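Local atomic coordinates of DBF2 kinase activator protein MOB1 (Saccharomyces cerevisiae, PDB entry 2HJN), a protein that binds and activates the protein kinase DBF2 in the mitotic exit network, allowing DBF2 to be phosphorylated and switched on by CDC15 in late anaphase. Residues L79-H82 against C83-Y87; L201-S204 against F205-F208; A221-G224 against P225-L229. All coordinates share one frame; numbering follows the deposited sequence.

All three contacts are local, each made within one turn or so of chain, and tertiary packing links interaction 1 to 2 and 2 to 3. Interaction 1, in helix 75-97, meets interaction 2, in helix 198-214, with centres 13 Å apart; Phe-86 CE1 lies 3.5 Å from His-207 ND1. Interaction 2 in turn packs on interaction 3, centres 14 Å apart, where Phe-205 CE2 comes within 3.4 Å of Leu-229 CD1. Interactions 1 and 3 do not touch, their nearest atoms being about 11 Å apart. The zinc ion, held by Cys-101, Cys-106, His-183 and His-188, lies about 12 Å from the side chain of Leu-201 and about 14 Å from that of Pro-225.

Interaction 1 of 3, residues L79-H82 against C83-Y87; sequences LAVH and CVDFY
His-82 and Phe-86 form the close-packed side of this helical turn. The phenyl ring of Phe-86 folds back over the preceding turn, and one face receives the carbonyl oxygen of His-82, with CD2 3.1 Å from His-82 O. Placing CG beside the backbone N and anti to the carbonyl carbon (chi1 -70°) turns the ring this way. The same oxygen accepts the backbone N-H of Phe-86 and is also covered by the ring. Further along that edge of the ring, CE2 approaches CB of His-82 at 4.1 Å. The turn belongs to helix 75-97 of the Mob1/phocein fold, in which Phe-86 meets Phe-208 and Phe-211 edge-to-face and the His-82 ring stacks on Phe-211. Cys-83, next to His-82 in the chain, is buried against Ile-170, Ile-173 and Leu-174 of helix 165-187, while its N donates to Leu-79 O at 2.9 Å. The Val-81 and Asp-85 side is partly exposed, with no hydrogen bond between the two side chains; they lie alongside each other, and Asp-85 OD2 is 3.7 Å from Val-81 CG1. The Asp-85 N-H makes a straight bond to Val-81 O (166°), and Asp-85 OD2 stands 4.4 Å from His-82 ND1, near but not in contact.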
loop_
_atom_site.group_PDB
_atom_site.type_symbol
_atom_site.label_atom_id
_atom_site.label_comp_id
_atom_site.label_asym_id
_atom_site.label_seq_id
_atom_site.Cartn_x
_atom_site.Cartn_y
_atom_site.Cartn_z
ATOM N N LEU A 79 -1.254 24.425 -4.377
ATOM C CA LEU A 79 0.005 23.694 -4.591
ATOM C C LEU A 79 0.565 23.012 -3.306
ATOM O O LEU A 79 1.010 21.855 -3.374
ATOM C CB LEU A 79 1.041 24.566 -5.283
ATOM C CG LEU A 79 0.684 25.258 -6.620
ATOM C CD1 LEU A 79 1.927 25.568 -7.448
ATOM C CD2 LEU A 79 -0.369 24.574 -7.447
ATOM N N ALA A 80 0.464 23.692 -2.150
ATOM C CA ALA A 80 0.814 23.104 -0.845
ATOM C C ALA A 80 -0.038 21.851 -0.507
ATOM O O ALA A 80 0.500 20.817 -0.102
ATOM C CB ALA A 80 0.721 24.159 0.279
ATOM N N VAL A 81 -1.354 21.954 -0.643
ATOM C CA VAL A 81 -2.260 20.795 -0.474
ATOM C C VAL A 81 -1.843 19.607 -1.328
ATOM O O VAL A 81 -1.687 18.508 -0.802
ATOM C CB VAL A 81 -3.762 21.122 -0.726
ATOM C CG1 VAL A 81 -4.634 19.821 -0.788
ATOM C CG2 VAL A 81 -4.277 22.028 0.387
ATOM N N HIS A 82 -1.657 19.821 -2.629
ATOM C CA HIS A 82 -1.293 18.728 -3.506
ATOM C C HIS A 82 0.111 18.181 -3.339
ATOM O O HIS A 82 0.322 17.014 -3.612
ATOM C CB HIS A 82 -1.575 19.063 -4.964
ATOM C CG HIS A 82 -3.036 19.216 -5.228
ATOM N ND1 HIS A 82 -3.830 18.171 -5.645
ATOM C CD2 HIS A 82 -3.863 20.262 -5.018
ATOM C CE1 HIS A 82 -5.082 18.578 -5.721
ATOM N NE2 HIS A 82 -5.131 19.846 -5.351
ATOM N N CYS A 83 1.070 19.024 -2.941
ATOM C CA CYS A 83 2.427 18.549 -2.681
ATOM C C CYS A 83 2.448 17.545 -1.498
ATOM O O CYS A 83 3.060 16.499 -1.595
ATOM C CB CYS A 83 3.366 19.755 -2.464
ATOM S SG CYS A 83 5.126 19.375 -2.432
ATOM N N VAL A 84 1.753 17.841 -0.396
ATOM C CA VAL A 84 1.640 16.867 0.722
ATOM C C VAL A 84 0.870 15.600 0.292
ATOM O O VAL A 84 1.275 14.487 0.636
ATOM C CB VAL A 84 1.005 17.466 1.990
ATOM C CG1 VAL A 84 0.739 16.400 3.038
ATOM C CG2 VAL A 84 1.873 18.612 2.580
ATOM N N ASP A 85 -0.215 15.770 -0.466
ATOM C CA ASP A 85 -0.929 14.606 -1.031
ATOM C C ASP A 85 -0.039 13.736 -1.937
ATOM O O ASP A 85 -0.156 12.517 -1.896
ATOM C CB ASP A 85 -2.139 15.032 -1.858
ATOM C CG ASP A 85 -3.277 15.651 -1.007
ATOM O OD1 ASP A 85 -3.294 15.476 0.260
ATOM O OD2 ASP A 85 -4.164 16.301 -1.637
ATOM N N PHE A 86 0.819 14.327 -2.765
ATOM C CA PHE A 86 1.682 13.499 -3.637
ATOM C C PHE A 86 2.745 12.711 -2.867
ATOM O O PHE A 86 3.065 11.543 -3.171
ATOM C CB PHE A 86 2.347 14.348 -4.716
ATOM C CG PHE A 86 1.379 14.847 -5.771
ATOM C CD1 PHE A 86 0.325 14.059 -6.185
ATOM C CD2 PHE A 86 1.536 16.108 -6.328
ATOM C CE1 PHE A 86 -0.593 14.529 -7.154
ATOM C CE2 PHE A 86 0.632 16.587 -7.310
ATOM C CZ PHE A 86 -0.437 15.811 -7.709
ATOM N N TYR A 87 3.252 13.361 -1.838
ATOM C CA TYR A 87 4.207 12.726 -0.906
ATOM C C TYR A 87 3.519 11.491 -0.284
ATOM O O TYR A 87 4.097 10.403 -0.165
ATOM C CB TYR A 87 4.617 13.712 0.210
ATOM C CG TYR A 87 5.221 12.972 1.397
ATOM C CD1 TYR A 87 6.603 12.803 1.473
ATOM C CD2 TYR A 87 4.418 12.391 2.402
ATOM C CE1 TYR A 87 7.197 12.125 2.528
ATOM C CE2 TYR A 87 5.010 11.668 3.452
ATOM C CZ TYR A 87 6.409 11.543 3.488
ATOM O OH TYR A 87 7.083 10.832 4.439
#

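Interaction 2 of 3, residues L201-S204 against F205-F208; sequences LNTS and FRHF
Thr-203 and Arg-206 run alongside each other on the partly exposed side of the helix, their side chains pointing the same way. Arg-206 leaves the backbone extended, then bends at chi3 (81°), which swings its guanidinium back over Thr-203. One face of that group, toward its rim, lies over Thr-203 CA, while NH2 comes to 3.4 Å from the methyl carbon CG2 of Thr-203. The threonine hydroxyl is engaged elsewhere, hydrogen-bonded to Thr-199 O in the turn before. With an alanine in place of Arg-206 the guanidinium is gone, and the methyl and CA of Thr-203 would probably lose the cover it gives. Phe-205 and Phe-208 are buried, and both rings meet Tyr-181 edge-to-face; Ser-204 OG is hydrogen-bonded to Tyr-181 OH and Gln-89 OE1. Between Phe-208 and Arg-206 in sequence, His-207 sends its ring away from the preceding turn, with NE2 hydrogen-bonded to Ala-66 O. Four successive backbone bonds tie the segments, among them Phe-205 N to Leu-201 O at 3.0 Å and Phe-208 N to Ser-204 O at 2.9 Å. Such i to i+4 bonding, with one side buried and another partly exposed, is that of an amphipathic alpha helix, here helix 198-214 of the Mob1/phocein fold.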
loop_
_atom_site.group_PDB
_atom_site.type_symbol
_atom_site.label_atom_id
_atom_site.label_comp_id
_atom_site.label_asym_id
_atom_site.label_seq_id
_atom_site.Cartn_x
_atom_site.Cartn_y
_atom_site.Cartn_z
ATOM N N LEU A 201 -0.624 2.869 -9.155
ATOM C CA LEU A 201 0.687 3.500 -9.449
ATOM C C LEU A 201 0.545 4.436 -10.653
ATOM O O LEU A 201 0.960 5.588 -10.600
ATOM C CB LEU A 201 1.774 2.431 -9.752
ATOM C CG LEU A 201 3.160 2.925 -10.212
ATOM C CD1 LEU A 201 3.765 3.995 -9.291
ATOM C CD2 LEU A 201 4.143 1.690 -10.382
ATOM N N ASN A 202 -0.038 3.918 -11.738
ATOM C CA ASN A 202 -0.184 4.670 -13.000
ATOM C C ASN A 202 -1.113 5.879 -12.841
ATOM O O ASN A 202 -0.859 6.926 -13.448
ATOM C CB ASN A 202 -0.659 3.779 -14.172
ATOM C CG ASN A 202 0.361 2.728 -14.602
ATOM O OD1 ASN A 202 1.550 2.785 -14.271
ATOM N ND2 ASN A 202 -0.128 1.724 -15.345
ATOM N N THR A 203 -2.153 5.735 -12.023
ATOM C CA THR A 203 -3.083 6.847 -11.733
ATOM C C THR A 203 -2.434 7.973 -10.953
ATOM O O THR A 203 -2.593 9.126 -11.326
ATOM C CB THR A 203 -4.422 6.379 -11.046
ATOM O OG1 THR A 203 -5.080 5.388 -11.886
ATOM C CG2 THR A 203 -5.363 7.555 -10.833
ATOM N N SER A 204 -1.709 7.638 -9.875
ATOM C CA SER A 204 -0.885 8.631 -9.086
ATOM C C SER A 204 0.113 9.385 -9.945
ATOM O O SER A 204 0.207 10.609 -9.911
ATOM C CB SER A 204 -0.129 7.868 -7.966
ATOM O OG SER A 204 0.732 8.697 -7.139
ATOM N N PHE A 205 0.902 8.620 -10.706
ATOM C CA PHE A 205 1.918 9.213 -11.566
ATOM C C PHE A 205 1.316 10.148 -12.653
ATOM O O PHE A 205 1.890 11.220 -12.940
ATOM C CB PHE A 205 2.722 8.076 -12.196
ATOM C CG PHE A 205 3.848 8.527 -13.101
ATOM C CD1 PHE A 205 5.006 9.058 -12.566
ATOM C CD2 PHE A 205 3.747 8.379 -14.488
ATOM C CE1 PHE A 205 6.058 9.483 -13.391
ATOM C CE2 PHE A 205 4.798 8.785 -15.362
ATOM C CZ PHE A 205 5.944 9.337 -14.818
ATOM N N ARG A 206 0.211 9.708 -13.262
ATOM C CA ARG A 206 -0.502 10.498 -14.247
ATOM C C ARG A 206 -0.953 11.837 -13.626
ATOM O O ARG A 206 -0.784 12.883 -14.238
ATOM C CB ARG A 206 -1.740 9.721 -14.771
ATOM C CG ARG A 206 -2.749 10.557 -15.661
ATOM C CD ARG A 206 -3.984 9.717 -16.188
ATOM N NE ARG A 206 -5.075 9.566 -15.199
ATOM C CZ ARG A 206 -5.575 8.389 -14.782
ATOM N NH1 ARG A 206 -5.074 7.241 -15.257
ATOM N NH2 ARG A 206 -6.572 8.348 -13.894
ATOM N N HIS A 207 -1.570 11.782 -12.446
ATOM C CA HIS A 207 -2.059 12.979 -11.739
ATOM C C HIS A 207 -0.872 13.894 -11.330
ATOM O O HIS A 207 -0.961 15.143 -11.435
ATOM C CB HIS A 207 -2.967 12.548 -10.563
ATOM C CG HIS A 207 -3.602 13.695 -9.815
ATOM N ND1 HIS A 207 -3.713 13.716 -8.437
ATOM C CD2 HIS A 207 -4.138 14.864 -10.246
ATOM C CE1 HIS A 207 -4.299 14.837 -8.056
ATOM N NE2 HIS A 207 -4.561 15.556 -9.132
ATOM N N PHE A 208 0.247 13.279 -10.916
ATOM C CA PHE A 208 1.486 14.019 -10.566
ATOM C C PHE A 208 1.977 14.831 -11.789
ATOM O O PHE A 208 2.235 16.025 -11.682
ATOM C CB PHE A 208 2.559 13.017 -10.071
ATOM C CG PHE A 208 3.864 13.649 -9.610
ATOM C CD1 PHE A 208 4.102 13.876 -8.256
ATOM C CD2 PHE A 208 4.881 13.949 -10.525
ATOM C CE1 PHE A 208 5.349 14.451 -7.793
ATOM C CE2 PHE A 208 6.125 14.502 -10.104
ATOM C CZ PHE A 208 6.368 14.741 -8.723
#

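Interaction 3 of 3, residues A221-G224 against P225-L229; sequences ADFG and PLLEL
A type II' beta turn at 223-226, with Gly-224 at its second position and Pro-225 at its third, leads into helix 227-233 and brings the Phe-223 side chain against Leu-227 and its carbonyl against Leu-226. The chain comes out of a 3-10 segment, bends at Gly-224 and Pro-225, and passes through a second short 3-10 step at 225-226 before the helix, with Leu-226 at the N-cap position. The bend is closed by one backbone hydrogen bond: Leu-226 N donates to Phe-223 O at 2.8 Å. Gly-224 makes this path possible. Its phi is positive (45°), which favours glycine, and a side chain on it would run into CD of Pro-225. Next, the side chains of Phe-223 and Leu-227 cross obliquely. CD1 of Leu-227 approaches the edge of the Phe-223 ring, near its plane, and stands 3.7 Å from ring atom CD1 of Phe-223, so the methyl meets the rim and not a face. In Leu-227, CG is anti to the backbone N (chi1 -174°), and this carries the isobutyl group toward that rim. The turn thus ties the loop after helix 198-214 to the last helix of the chain, 227-233. Leu-226 directs its branch away from the turn, onto Phe-178 and Tyr-185 of helix 165-187 and onto Phe-205, while its CB stays 3.7 Å from Phe-223 O. Pro-225, also buried, packs on Tyr-115 and Tyr-117 of strand 115-117 and on Ile-49 of helix 49-58. The Phe-223 ring meets that of Phe-178 as well, their planes inclined at about 35°.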
loop_
_atom_site.group_PDB
_atom_site.type_symbol
_atom_site.label_atom_id
_atom_site.label_comp_id
_atom_site.label_asym_id
_atom_site.label_seq_id
_atom_site.Cartn_x
_atom_site.Cartn_y
_atom_site.Cartn_z
ATOM N N ALA A 221 12.744 17.595 -19.688
ATOM C CA ALA A 221 14.039 17.179 -19.077
ATOM C C ALA A 221 14.019 16.648 -17.609
ATOM O O ALA A 221 14.887 15.857 -17.229
ATOM C CB ALA A 221 15.045 18.338 -19.164
ATOM N N ASP A 222 13.090 17.128 -16.778
ATOM C CA ASP A 222 12.976 16.634 -15.385
ATOM C C ASP A 222 12.483 15.199 -15.283
ATOM O O ASP A 222 12.660 14.551 -14.240
ATOM C CB ASP A 222 12.085 17.537 -14.548
ATOM C CG ASP A 222 12.642 18.953 -14.426
ATOM O OD1 ASP A 222 13.841 19.083 -14.082
ATOM O OD2 ASP A 222 11.873 19.919 -14.661
ATOM N N PHE A 223 11.894 14.707 -16.365
ATOM C CA PHE A 223 11.389 13.337 -16.456
ATOM C C PHE A 223 12.395 12.219 -16.761
ATOM O O PHE A 223 12.041 11.057 -16.675
ATOM C CB PHE A 223 10.282 13.247 -17.505
ATOM C CG PHE A 223 9.172 14.225 -17.314
ATOM C CD1 PHE A 223 8.577 14.828 -18.421
ATOM C CD2 PHE A 223 8.702 14.540 -16.046
ATOM C CE1 PHE A 223 7.538 15.727 -18.260
ATOM C CE2 PHE A 223 7.649 15.458 -15.880
ATOM C CZ PHE A 223 7.076 16.044 -16.989
ATOM N N GLY A 224 13.616 12.582 -17.129
ATOM C CA GLY A 224 14.739 11.653 -17.392
ATOM C C GLY A 224 14.361 10.446 -18.229
ATOM O O GLY A 224 13.931 10.589 -19.373
ATOM N N PRO A 225 14.447 9.235 -17.633
ATOM C CA PRO A 225 14.137 8.020 -18.382
ATOM C C PRO A 225 12.636 7.784 -18.590
ATOM O O PRO A 225 12.272 6.956 -19.444
ATOM C CB PRO A 225 14.734 6.908 -17.492
ATOM C CG PRO A 225 14.531 7.459 -16.096
ATOM C CD PRO A 225 14.842 8.934 -16.240
ATOM N N LEU A 226 11.771 8.469 -17.834
ATOM C CA LEU A 226 10.337 8.227 -17.967
ATOM C C LEU A 226 9.622 9.121 -19.045
ATOM O O LEU A 226 8.407 9.096 -19.154
ATOM C CB LEU A 226 9.612 8.252 -16.597
ATOM C CG LEU A 226 9.928 7.197 -15.504
ATOM C CD1 LEU A 226 8.946 7.324 -14.342
ATOM C CD2 LEU A 226 9.904 5.760 -16.065
ATOM N N LEU A 227 10.381 9.884 -19.825
ATOM C CA LEU A 227 9.766 10.770 -20.847
ATOM C C LEU A 227 8.700 10.120 -21.715
ATOM O O LEU A 227 7.652 10.708 -21.875
ATOM C CB LEU A 227 10.807 11.478 -21.735
ATOM C CG LEU A 227 10.109 12.482 -22.666
ATOM C CD1 LEU A 227 9.505 13.639 -21.840
ATOM C CD2 LEU A 227 11.007 12.982 -23.767
ATOM N N GLU A 228 8.954 8.913 -22.254
ATOM C CA GLU A 228 7.965 8.184 -23.085
ATOM C C GLU A 228 6.755 7.771 -22.285
ATOM O O GLU A 228 5.608 7.818 -22.764
ATOM C CB GLU A 228 8.575 6.910 -23.736
ATOM C CG GLU A 228 7.576 6.136 -24.652
ATOM C CD GLU A 228 8.186 4.936 -25.376
ATOM O OE1 GLU A 228 9.368 4.620 -25.128
ATOM O OE2 GLU A 228 7.489 4.282 -26.198
ATOM N N LEU A 229 7.008 7.344 -21.051
ATOM C CA LEU A 229 5.913 6.999 -20.134
ATOM C C LEU A 229 4.968 8.199 -19.958
ATOM O O LEU A 229 3.725 8.078 -20.074
ATOM C CB LEU A 229 6.527 6.547 -18.785
ATOM C CG LEU A 229 5.881 5.468 -17.932
ATOM C CD1 LEU A 229 4.651 6.037 -17.394
ATOM C CD2 LEU A 229 5.529 4.282 -18.787
#